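Local coordinates for uncharacterized protein (Shewanella loihica, PDB 3O0L) that is of unknown function, a probable bacterial lipoprotein and an all-beta member of the DUF1425 family (E-set clan), seen as a dimer, at residues 32-35 against 39-42; 61-64 against 68-71; 14-19 against 23-28; 75-80 against 105-110. All coordinates share one frame; numbering follows the deposited sequence. Where two conformers were deposited one is given.

Contact 1: 32-35 against 39-42; sequences TTQA and FLRA
T33 and R41 form the antiparallel hydrogen-bonded pair here, flanked by the non-hydrogen-bonded pairs T32 with A42 and Q34 with L40, the two short strand segments running at 146° to one another. This is the loop end of the beta hairpin made by strands 22-34 and 40-48. T33 N reaches R41 O at 2.9 Å and R41 N returns to T33 O at the same length, both nearly straight. Beyond the strands, A35 N closes on F39 O at 2.8 Å, more bent and from above the carbonyl plane. L40 carries most of the side-chain packing on one face. With CG beside its own backbone N (chi1 -59°), its CD1 crosses T32 at an angle, 4.1 Å from T32 CB, while its CB packs on the W62 ring of strand 54-63. An alanine in place of L40 would lose the branched end and would probably open a gap beside T32 CB and CG2. On the other face T33 OG1 stands 4.0 Å from R41 CB, and the R41 chain bends away so that NH1 bonds T91 on strand 87-93. A35 CB turns toward the second strand and meets F39 CB at 4.1 Å, with F39 O nearer still, 3.4 Å from that A35 methyl.

Contact 2: 61-64 against 68-71; sequences TWYD and ATVE
W62 meets V70 through backbone and side chain together. Its carbonyl takes the amide of V70 (W62 O to V70 N 2.8 Å, 165° at the hydrogen), the donor standing above the carbonyl plane, and W62 CB packs on V70 CB at 4.0 Å. A water fills the next rung, accepting from W62 N and donating to V70 O, while the indole itself turns away to L40 and A42 of strand 40-48. Y63 is bridged to T69, their alpha carbons 4.6 Å apart, and the two side chains lie side by side pointing the same way, with Y63 CE1 3.5 Å from T69 OG1. At the far end of the ring Y63 OH receives the hydroxyl of T61. The chain thus doubles back on the end of strand 54-63 as a short hairpin-like turn held by a single bridge, the returning segment belonging to the long loop that leads to strand 78-82. D64 closes this turn twice over. Its amide bonds the carbonyl of A68 (D64 N to A68 O 3.0 Å), nearly in line with the C=O bond. With chi1 at 70°, its carboxylate swings between its own N and carbonyl carbon, and D64 OD1 accepts from A68 N at 2.9 Å, met from above the carboxylate plane; N66 N adds a weak bond to the same oxygen. A leucine in place of D64 would probably leave A68 N without this acceptor and the turn freer to move. V70 CG2 lies 3.7 Å from D64 N.

Contact 3: 14-19 against 23-28; sequences EVRVDN and HSDVDV
D18 and H23 set their flat groups across each other, carboxylate and imidazole planes 51° apart and the side chains crossing at about a right angle. H23 ND1 gives a nearly straight bond to D18 OD1 (2.7 Å), in the ring plane and on the anti lone pair of that oxygen. R16 comes to the same carboxylate side-on: NE meets OD2 of D18 at 3.0 Å on its syn lone pair and NH2 meets OD1 at 3.1 Å, a salt bridge within one strand. Two protein donors thus grip D18 OD1 and fix the carboxylate's rotation. D25, across from R16, has its OD2 4.0 Å from R16 NH1 and well out of the guanidinium plane, so charge alone acts there. An extended E14 chain carries OE2 to within 2.6 Å of D25 OD1, the carboxylates turned 35° apart; one of the two acids probably holds a proton. On the other face V15, V17, S24 and V26 line up, V17 CB lying 3.5 Å from S24 OG, whose hydroxyl bonds E108. A water also donates to S24 OG and to V15 O. Paired backbone bonds join V15 with V26 and V17 with S24 in an antiparallel hairpin, the strands at 175°. Strand 5-10 flanks it beyond 14-19 and strand 40-48 beyond 22-34, while I7 and I9 of the second subunit pack on the valine face.

Contact 4: 75-80 against 105-110; sequences VSWKSL and YVREAI
W77 and R107 stack flat, indole against guanidinium with planes 9° apart, where W77, just before strand 78-82, reaches across to strand 101-109. Strands 78-82 and 101-109 are the outer strands, within this chain, of a three-stranded antiparallel sheet with strand 54-63 between them, so the stack spans the central strand from one side to the other. The tight part is a cation-pi contact: R107 CZ sits 3.6 Å from the centroid of the five-membered ring, 4° off its normal. Further back, R107 CD lies over the six-membered ring at 3.8 Å as a CH-pi contact. The arginine chain runs extended from CG to NE, which carries the guanidinium along the indole, and Q57 of the central strand takes a bond from NH2 and helps fix its rotation. Elsewhere the two segments are loosely joined. No hydrogen bond links them, and their nearest alpha carbons, those of W77 and V106, are 8.8 Å apart; K78 NZ bonds S76 O and Y58 O of the central strand. Residues 105-109 pair along their backbones with a strand of the second subunit, continuing the sheet across the interface. At the far rim of the indole, W77 CH2 touches Y105 CB at 3.7 Å.

In the fold
Contacts 1 and 3 lie about 28 Å apart between centres, on opposite sides of the chain's centre, yet share the long strand 22-34 of the five-stranded sheet. Contacts 2 and 4 use the three-stranded sheet, where T61 OG1 comes 3.3 Å from Y105 CE1. The two sheets meet at several points, among them the indole of W62 in contact 2, with W62 CH2 3.6 Å from A42 N of contact 1, and V28 of contact 3, with V28 CG2 3.9 Å from V106 CG2 of contact 4. Contacts 3 and 4, about 14 Å apart between centres, both touch the second subunit. A 1,2-ethanediol near R16, probably from crystallisation, lies beside contact 3.

Contact 1: 32-35 against 39-42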
loop_
_atom_site.group_PDB
_atom_site.type_symbol
_atom_site.label_atom_id
_atom_site.label_comp_id
_atom_site.label_asym_id
_atom_site.label_seq_id
_atom_site.Cartn_x
_atom_site.Cartn_y
_atom_site.Cartn_z
ATOM N N THR A 32 7.888 -12.969 -4.967
ATOM C CA THR A 32 9.048 -13.907 -4.973
ATOM C C THR A 32 8.933 -14.835 -6.160
ATOM O O THR A 32 7.813 -15.229 -6.521
ATOM C CB THR A 32 9.164 -14.768 -3.701
ATOM O OG1 THR A 32 7.943 -15.463 -3.464
ATOM C CG2 THR A 32 9.464 -13.904 -2.496
ATOM N N THR A 33 10.060 -15.124 -6.817
ATOM C CA THR A 33 10.102 -16.121 -7.868
ATOM C C THR A 33 11.111 -17.149 -7.401
ATOM O O THR A 33 11.909 -16.882 -6.513
ATOM C CB THR A 33 10.465 -15.538 -9.283
ATOM O OG1 THR A 33 11.800 -15.031 -9.277
ATOM C CG2 THR A 33 9.486 -14.383 -9.702
ATOM N N GLN A 34 11.057 -18.333 -7.990
ATOM C CA GLN A 34 11.994 -19.366 -7.594
ATOM C C GLN A 34 13.363 -19.119 -8.203
ATOM O O GLN A 34 13.518 -18.796 -9.376
ATOM C CB GLN A 34 11.492 -20.770 -7.933
ATOM C CG GLN A 34 10.603 -21.351 -6.857
ATOM C CD GLN A 34 11.356 -21.891 -5.642
ATOM O OE1 GLN A 34 12.588 -21.847 -5.549
ATOM N NE2 GLN A 34 10.595 -22.407 -4.692
ATOM N N ALA A 35 14.375 -19.291 -7.385
ATOM C CA ALA A 35 15.741 -19.189 -7.845
ATOM C C ALA A 35 16.326 -20.605 -7.678
ATOM O O ALA A 35 15.618 -21.570 -7.246
ATOM C CB ALA A 35 16.514 -18.188 -7.018
ATOM N N PHE A 39 16.628 -21.489 -3.342
ATOM C CA PHE A 39 16.522 -20.082 -3.030
ATOM C C PHE A 39 15.348 -19.440 -3.749
ATOM O O PHE A 39 14.834 -19.982 -4.720
ATOM C CB PHE A 39 17.855 -19.395 -3.347
ATOM C CG PHE A 39 18.861 -19.597 -2.271
ATOM C CD1 PHE A 39 19.406 -20.841 -2.047
ATOM C CD2 PHE A 39 19.190 -18.568 -1.398
ATOM C CE1 PHE A 39 20.291 -21.036 -1.026
ATOM C CE2 PHE A 39 20.069 -18.790 -0.339
ATOM C CZ PHE A 39 20.603 -20.011 -0.153
ATOM N N LEU A 40 14.916 -18.298 -3.239
ATOM C CA LEU A 40 13.940 -17.447 -3.862
ATOM C C LEU A 40 14.650 -16.168 -4.286
ATOM O O LEU A 40 15.710 -15.793 -3.774
ATOM C CB LEU A 40 12.813 -17.094 -2.897
ATOM C CG LEU A 40 11.990 -18.209 -2.288
ATOM C CD1 LEU A 40 10.994 -17.609 -1.333
ATOM C CD2 LEU A 40 11.289 -18.979 -3.412
ATOM N N ARG A 41 14.055 -15.485 -5.232
ATOM C CA ARG A 41 14.540 -14.182 -5.616
ATOM C C ARG A 41 13.385 -13.213 -5.531
ATOM O O ARG A 41 12.353 -13.443 -6.161
ATOM C CB ARG A 41 15.037 -14.233 -7.017
ATOM C CG ARG A 41 15.392 -12.889 -7.533
ATOM C CD ARG A 41 16.145 -13.045 -8.811
ATOM N NE ARG A 41 17.490 -13.577 -8.600
ATOM C CZ ARG A 41 18.503 -12.855 -8.132
ATOM N NH1 ARG A 41 18.333 -11.571 -7.783
ATOM N NH2 ARG A 41 19.684 -13.424 -7.988
ATOM N N ALA A 42 13.582 -12.115 -4.809
ATOM C CA ALA A 42 12.557 -11.079 -4.678
ATOM C C ALA A 42 12.637 -10.193 -5.898
ATOM O O ALA A 42 13.724 -9.778 -6.310
ATOM C CB ALA A 42 12.798 -10.212 -3.405
#

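Contact 2: 61-64 against 68-71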
loop_
_atom_site.group_PDB
_atom_site.type_symbol
_atom_site.label_atom_id
_atom_site.label_comp_id
_atom_site.label_asym_id
_atom_site.label_seq_id
_atom_site.Cartn_x
_atom_site.Cartn_y
_atom_site.Cartn_z
ATOM N N THR A 61 12.801 -7.392 3.229
ATOM C CA THR A 61 12.958 -8.245 4.405
ATOM C C THR A 61 12.380 -9.616 4.035
ATOM O O THR A 61 11.533 -9.739 3.126
ATOM C CB THR A 61 12.234 -7.696 5.631
ATOM O OG1 THR A 61 10.871 -7.502 5.294
ATOM C CG2 THR A 61 12.798 -6.311 6.039
ATOM N N TRP A 62 12.846 -10.638 4.729
ATOM C CA TRP A 62 12.527 -11.998 4.389
ATOM C C TRP A 62 11.940 -12.724 5.604
ATOM O O TRP A 62 12.366 -12.509 6.744
ATOM C CB TRP A 62 13.809 -12.680 3.979
ATOM C CG TRP A 62 14.361 -12.155 2.725
ATOM C CD1 TRP A 62 15.244 -11.145 2.574
ATOM C CD2 TRP A 62 14.036 -12.601 1.412
ATOM N NE1 TRP A 62 15.515 -10.931 1.239
ATOM C CE2 TRP A 62 14.804 -11.835 0.506
ATOM C CE3 TRP A 62 13.218 -13.620 0.911
ATOM C CZ2 TRP A 62 14.735 -12.028 -0.879
ATOM C CZ3 TRP A 62 13.141 -13.796 -0.469
ATOM C CH2 TRP A 62 13.898 -13.006 -1.335
ATOM N N TYR A 63 10.994 -13.622 5.338
ATOM C CA TYR A 63 10.308 -14.395 6.371
ATOM C C TYR A 63 10.260 -15.873 6.028
ATOM O O TYR A 63 10.213 -16.263 4.863
ATOM C CB TYR A 63 8.873 -13.872 6.557
ATOM C CG TYR A 63 8.852 -12.407 6.815
ATOM C CD1 TYR A 63 8.979 -11.898 8.109
ATOM C CD2 TYR A 63 8.778 -11.513 5.764
ATOM C CE1 TYR A 63 8.995 -10.528 8.337
ATOM C CE2 TYR A 63 8.792 -10.159 5.986
ATOM C CZ TYR A 63 8.904 -9.670 7.259
ATOM O OH TYR A 63 8.932 -8.316 7.424
ATOM N N ASP A 64 10.258 -16.683 7.064
ATOM C CA ASP A 64 10.203 -18.134 6.929
ATOM C C ASP A 64 8.742 -18.559 7.054
ATOM O O ASP A 64 7.860 -17.699 7.134
ATOM C CB ASP A 64 11.092 -18.820 7.986
ATOM C CG ASP A 64 10.553 -18.711 9.423
ATOM O OD1 ASP A 64 9.414 -18.238 9.649
ATOM O OD2 ASP A 64 11.307 -19.111 10.337
ATOM N N ALA A 68 8.758 -15.798 11.015
ATOM C CA ALA A 68 9.938 -15.231 11.668
ATOM C C ALA A 68 10.812 -14.527 10.615
ATOM O O ALA A 68 10.866 -14.976 9.482
ATOM C CB ALA A 68 10.715 -16.302 12.373
ATOM N N THR A 69 11.459 -13.426 10.990
ATOM C CA THR A 69 12.367 -12.692 10.105
ATOM C C THR A 69 13.621 -13.513 9.935
ATOM O O THR A 69 14.146 -14.016 10.915
ATOM C CB THR A 69 12.743 -11.316 10.694
ATOM O OG1 THR A 69 11.576 -10.497 10.698
ATOM C CG2 THR A 69 13.798 -10.615 9.852
ATOM N N VAL A 70 14.101 -13.614 8.700
ATOM C CA VAL A 70 15.283 -14.389 8.375
ATOM C C VAL A 70 16.485 -13.440 8.386
ATOM O O VAL A 70 16.437 -12.342 7.773
ATOM C CB VAL A 70 15.122 -15.034 6.986
ATOM C CG1 VAL A 70 16.333 -15.838 6.615
ATOM C CG2 VAL A 70 13.850 -15.925 6.919
ATOM N N GLU A 71 17.556 -13.843 9.066
ATOM C CA GLU A 71 18.745 -13.015 9.143
ATOM C C GLU A 71 19.218 -12.669 7.742
ATOM O O GLU A 71 19.415 -13.569 6.922
ATOM C CB GLU A 71 19.875 -13.720 9.875
ATOM C CG GLU A 71 21.189 -12.943 9.861
ATOM C CD GLU A 71 21.128 -11.552 10.449
ATOM O OE1 GLU A 71 20.338 -11.334 11.396
ATOM O OE2 GLU A 71 21.896 -10.671 9.966
HETATM O O HOH W 1 15.079 -10.376 6.405
#

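Contact 3: 14-19 against 23-28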
loop_
_atom_site.group_PDB
_atom_site.type_symbol
_atom_site.label_atom_id
_atom_site.label_comp_id
_atom_site.label_asym_id
_atom_site.label_seq_id
_atom_site.Cartn_x
_atom_site.Cartn_y
_atom_site.Cartn_z
ATOM N N GLU A 14 -0.738 1.846 -4.402
ATOM C CA GLU A 14 -0.428 3.177 -4.781
ATOM C C GLU A 14 -0.617 4.118 -3.609
ATOM O O GLU A 14 -1.656 4.058 -2.918
ATOM C CB GLU A 14 -1.305 3.604 -5.956
ATOM C CG GLU A 14 -0.855 4.932 -6.568
ATOM C CD GLU A 14 -1.460 5.266 -7.945
ATOM O OE1 GLU A 14 -2.038 4.394 -8.623
ATOM O OE2 GLU A 14 -1.316 6.436 -8.357
ATOM N N VAL A 15 0.342 5.022 -3.400
ATOM C CA VAL A 15 0.294 5.981 -2.295
ATOM C C VAL A 15 0.647 7.338 -2.837
ATOM O O VAL A 15 1.702 7.513 -3.482
ATOM C CB VAL A 15 1.250 5.658 -1.137
ATOM C CG1 VAL A 15 1.137 6.719 -0.038
ATOM C CG2 VAL A 15 0.931 4.267 -0.551
ATOM N N ARG A 16 -0.247 8.286 -2.615
ATOM C CA ARG A 16 0.025 9.649 -2.973
ATOM C C ARG A 16 -0.052 10.559 -1.772
ATOM O O ARG A 16 -0.869 10.365 -0.875
ATOM C CB ARG A 16 -0.854 10.126 -4.103
ATOM C CG ARG A 16 -2.261 10.241 -3.829
ATOM C CD ARG A 16 -3.020 10.849 -5.089
ATOM N NE ARG A 16 -2.741 12.266 -5.255
ATOM C CZ ARG A 16 -2.840 12.942 -6.408
ATOM N NH1 ARG A 16 -3.232 12.340 -7.528
ATOM N NH2 ARG A 16 -2.545 14.233 -6.442
ATOM N N VAL A 17 0.826 11.550 -1.799
ATOM C CA VAL A 17 0.980 12.562 -0.768
ATOM C C VAL A 17 0.878 13.921 -1.439
ATOM O O VAL A 17 1.540 14.185 -2.479
ATOM C CB VAL A 17 2.361 12.427 -0.071
ATOM C CG1 VAL A 17 2.572 13.553 0.972
ATOM C CG2 VAL A 17 2.517 11.039 0.534
ATOM N N ASP A 18 0.081 14.810 -0.847
ATOM C CA ASP A 18 -0.048 16.159 -1.326
ATOM C C ASP A 18 0.020 17.066 -0.107
ATOM O O ASP A 18 -0.885 17.059 0.745
ATOM C CB ASP A 18 -1.342 16.346 -2.125
ATOM C CG ASP A 18 -1.421 15.425 -3.316
ATOM O OD1 ASP A 18 -0.807 15.726 -4.376
ATOM O OD2 ASP A 18 -2.079 14.367 -3.194
ATOM N N ASN A 19 1.120 17.808 -0.003
ATOM C CA ASN A 19 1.404 18.572 1.197
ATOM C C ASN A 19 2.073 19.907 0.837
ATOM O O ASN A 19 3.296 19.985 0.664
ATOM C CB ASN A 19 2.268 17.703 2.112
ATOM C CG ASN A 19 2.386 18.267 3.520
ATOM O OD1 ASN A 19 1.432 18.814 4.067
ATOM N ND2 ASN A 19 3.557 18.131 4.107
ATOM N N HIS A 23 4.295 17.084 -3.814
ATOM C CA HIS A 23 3.365 16.112 -4.394
ATOM C C HIS A 23 4.147 14.849 -4.803
ATOM O O HIS A 23 5.112 14.934 -5.567
ATOM C CB HIS A 23 2.649 16.739 -5.588
ATOM C CG HIS A 23 1.911 17.999 -5.254
ATOM N ND1 HIS A 23 0.640 17.999 -4.721
ATOM C CD2 HIS A 23 2.273 19.302 -5.366
ATOM C CE1 HIS A 23 0.254 19.247 -4.511
ATOM N NE2 HIS A 23 1.226 20.058 -4.901
ATOM N N SER A 24 3.799 13.688 -4.268
ATOM C CA SER A 24 4.373 12.461 -4.750
ATOM C C SER A 24 3.288 11.451 -4.995
ATOM O O SER A 24 2.210 11.565 -4.468
ATOM C CB SER A 24 5.353 11.890 -3.738
ATOM O OG SER A 24 4.707 11.675 -2.522
ATOM N N ASP A 25 3.588 10.460 -5.815
ATOM C CA ASP A 25 2.639 9.449 -6.185
ATOM C C ASP A 25 3.454 8.261 -6.602
ATOM O O ASP A 25 4.085 8.291 -7.655
ATOM C CB ASP A 25 1.765 9.981 -7.325
ATOM C CG ASP A 25 0.552 9.109 -7.620
ATOM O OD1 ASP A 25 0.514 7.941 -7.215
ATOM O OD2 ASP A 25 -0.373 9.627 -8.288
ATOM N N VAL A 26 3.480 7.244 -5.759
ATOM C CA VAL A 26 4.301 6.073 -6.026
ATOM C C VAL A 26 3.517 4.801 -5.837
ATOM O O VAL A 26 2.581 4.738 -5.024
ATOM C CB VAL A 26 5.515 6.029 -5.125
ATOM C CG1 VAL A 26 6.253 7.365 -5.180
ATOM C CG2 VAL A 26 5.108 5.649 -3.710
ATOM N N ASP A 27 3.866 3.800 -6.635
ATOM C CA ASP A 27 3.303 2.489 -6.538
ATOM C C ASP A 27 4.394 1.462 -6.219
ATOM O O ASP A 27 5.405 1.414 -6.905
ATOM C CB ASP A 27 2.618 2.123 -7.833
ATOM C CG ASP A 27 1.885 0.803 -7.720
ATOM O OD1 ASP A 27 0.956 0.717 -6.897
ATOM O OD2 ASP A 27 2.265 -0.164 -8.402
ATOM N N VAL A 28 4.177 0.690 -5.166
ATOM C CA VAL A 28 5.128 -0.275 -4.667
ATOM C C VAL A 28 4.500 -1.663 -4.728
ATOM O O VAL A 28 3.375 -1.849 -4.258
ATOM C CB VAL A 28 5.492 0.020 -3.196
ATOM C CG1 VAL A 28 6.473 -1.036 -2.669
ATOM C CG2 VAL A 28 6.072 1.441 -3.067
HETATM O O HOH W 2 4.005 8.989 -2.358
HETATM O O HOH W 3 0.547 13.660 -5.495
#

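Contact 4: 75-80 against 105-110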
loop_
_atom_site.group_PDB
_atom_site.type_symbol
_atom_site.label_atom_id
_atom_site.label_comp_id
_atom_site.label_asym_id
_atom_site.label_seq_id
_atom_site.Cartn_x
_atom_site.Cartn_y
_atom_site.Cartn_z
ATOM N N VAL A 75 22.596 -6.099 4.599
ATOM C CA VAL A 75 21.544 -5.532 3.718
ATOM C C VAL A 75 21.032 -4.332 4.478
ATOM O O VAL A 75 20.588 -4.445 5.600
ATOM C CB VAL A 75 20.415 -6.490 3.424
ATOM C CG1 VAL A 75 19.201 -5.760 2.783
ATOM C CG2 VAL A 75 20.931 -7.658 2.492
ATOM N N SER A 76 21.144 -3.182 3.869
ATOM C CA SER A 76 20.616 -1.964 4.470
ATOM C C SER A 76 19.729 -1.219 3.461
ATOM O O SER A 76 19.550 -1.671 2.318
ATOM C CB SER A 76 21.807 -1.118 4.813
ATOM O OG SER A 76 22.463 -0.822 3.594
ATOM N N TRP A 77 19.237 -0.058 3.859
ATOM C CA TRP A 77 18.433 0.807 2.983
ATOM C C TRP A 77 19.281 1.293 1.827
ATOM O O TRP A 77 20.429 1.666 2.025
ATOM C CB TRP A 77 17.870 2.007 3.770
ATOM C CG TRP A 77 16.852 1.609 4.789
ATOM C CD1 TRP A 77 17.089 1.319 6.101
ATOM C CD2 TRP A 77 15.436 1.439 4.589
ATOM N NE1 TRP A 77 15.923 0.980 6.733
ATOM C CE2 TRP A 77 14.885 1.062 5.836
ATOM C CE3 TRP A 77 14.581 1.565 3.484
ATOM C CZ2 TRP A 77 13.522 0.787 6.010
ATOM C CZ3 TRP A 77 13.219 1.335 3.672
ATOM C CH2 TRP A 77 12.701 0.958 4.937
ATOM N N LYS A 78 18.729 1.237 0.615
ATOM C CA LYS A 78 19.428 1.615 -0.604
ATOM C C LYS A 78 18.725 2.781 -1.234
ATOM O O LYS A 78 17.500 2.792 -1.310
ATOM C CB LYS A 78 19.428 0.433 -1.578
ATOM C CG LYS A 78 20.520 -0.643 -1.297
ATOM C CD LYS A 78 20.155 -2.023 -1.917
ATOM C CE LYS A 78 19.411 -3.013 -0.915
ATOM N NZ LYS A 78 18.355 -2.435 0.071
ATOM N N SER A 79 19.480 3.773 -1.693
ATOM C CA SER A 79 18.890 4.957 -2.296
ATOM C C SER A 79 18.598 4.797 -3.770
ATOM O O SER A 79 19.325 4.107 -4.483
ATOM C CB SER A 79 19.804 6.171 -2.129
ATOM O OG SER A 79 19.696 6.633 -0.807
ATOM N N LEU A 80 17.515 5.445 -4.209
ATOM C CA LEU A 80 17.132 5.584 -5.617
ATOM C C LEU A 80 16.653 7.002 -5.853
ATOM O O LEU A 80 16.000 7.616 -4.996
ATOM C CB LEU A 80 15.926 4.697 -5.983
ATOM C CG LEU A 80 15.948 3.186 -6.119
ATOM C CD1 LEU A 80 14.547 2.743 -6.474
ATOM C CD2 LEU A 80 16.937 2.729 -7.175
ATOM N N TYR A 105 10.019 -2.684 1.435
ATOM C CA TYR A 105 9.743 -1.401 2.109
ATOM C C TYR A 105 10.377 -0.253 1.353
ATOM O O TYR A 105 11.503 -0.380 0.893
ATOM C CB TYR A 105 10.302 -1.404 3.522
ATOM C CG TYR A 105 9.606 -2.398 4.402
ATOM C CD1 TYR A 105 9.993 -3.733 4.448
ATOM C CD2 TYR A 105 8.481 -2.014 5.125
ATOM C CE1 TYR A 105 9.303 -4.630 5.220
ATOM C CE2 TYR A 105 7.791 -2.903 5.910
ATOM C CZ TYR A 105 8.209 -4.189 5.964
ATOM O OH TYR A 105 7.488 -5.028 6.750
ATOM N N VAL A 106 9.635 0.851 1.208
ATOM C CA VAL A 106 10.089 2.045 0.544
ATOM C C VAL A 106 9.822 3.202 1.455
ATOM O O VAL A 106 8.726 3.316 2.035
ATOM C CB VAL A 106 9.359 2.261 -0.803
ATOM C CG1 VAL A 106 9.639 3.629 -1.387
ATOM C CG2 VAL A 106 9.710 1.140 -1.811
ATOM N N ARG A 107 10.815 4.073 1.609
ATOM C CA ARG A 107 10.585 5.250 2.402
ATOM C C ARG A 107 10.944 6.494 1.632
ATOM O O ARG A 107 11.806 6.476 0.757
ATOM C CB ARG A 107 11.206 5.118 3.773
ATOM C CG ARG A 107 12.623 5.158 3.835
ATOM C CD ARG A 107 13.077 4.798 5.260
ATOM N NE ARG A 107 14.505 5.007 5.345
ATOM C CZ ARG A 107 15.278 4.688 6.387
ATOM N NH1 ARG A 107 14.793 4.125 7.503
ATOM N NH2 ARG A 107 16.566 4.935 6.294
ATOM N N GLU A 108 10.200 7.563 1.908
ATOM C CA GLU A 108 10.406 8.846 1.266
ATOM C C GLU A 108 10.183 9.923 2.293
ATOM O O GLU A 108 9.434 9.738 3.256
ATOM C CB GLU A 108 9.458 9.040 0.071
ATOM C CG GLU A 108 8.002 8.836 0.427
ATOM C CD GLU A 108 7.028 9.265 -0.679
ATOM O OE1 GLU A 108 6.736 10.495 -0.780
ATOM O OE2 GLU A 108 6.545 8.369 -1.419
ATOM N N ALA A 109 10.892 11.020 2.128
ATOM C CA ALA A 109 10.752 12.146 3.010
ATOM C C ALA A 109 9.563 12.941 2.470
ATOM O O ALA A 109 9.443 13.095 1.273
ATOM C CB ALA A 109 12.053 12.999 3.007
ATOM N N ILE A 110 8.641 13.337 3.350
ATOM C CA ILE A 110 7.548 14.266 3.040
ATOM C C ILE A 110 8.108 15.649 3.321
ATOM O O ILE A 110 8.858 15.819 4.293
ATOM C CB ILE A 110 6.341 14.123 4.008
ATOM C CG1 ILE A 110 5.802 12.698 4.051
ATOM C CG2 ILE A 110 5.220 15.118 3.639
ATOM C CD1 ILE A 110 4.739 12.527 5.109
#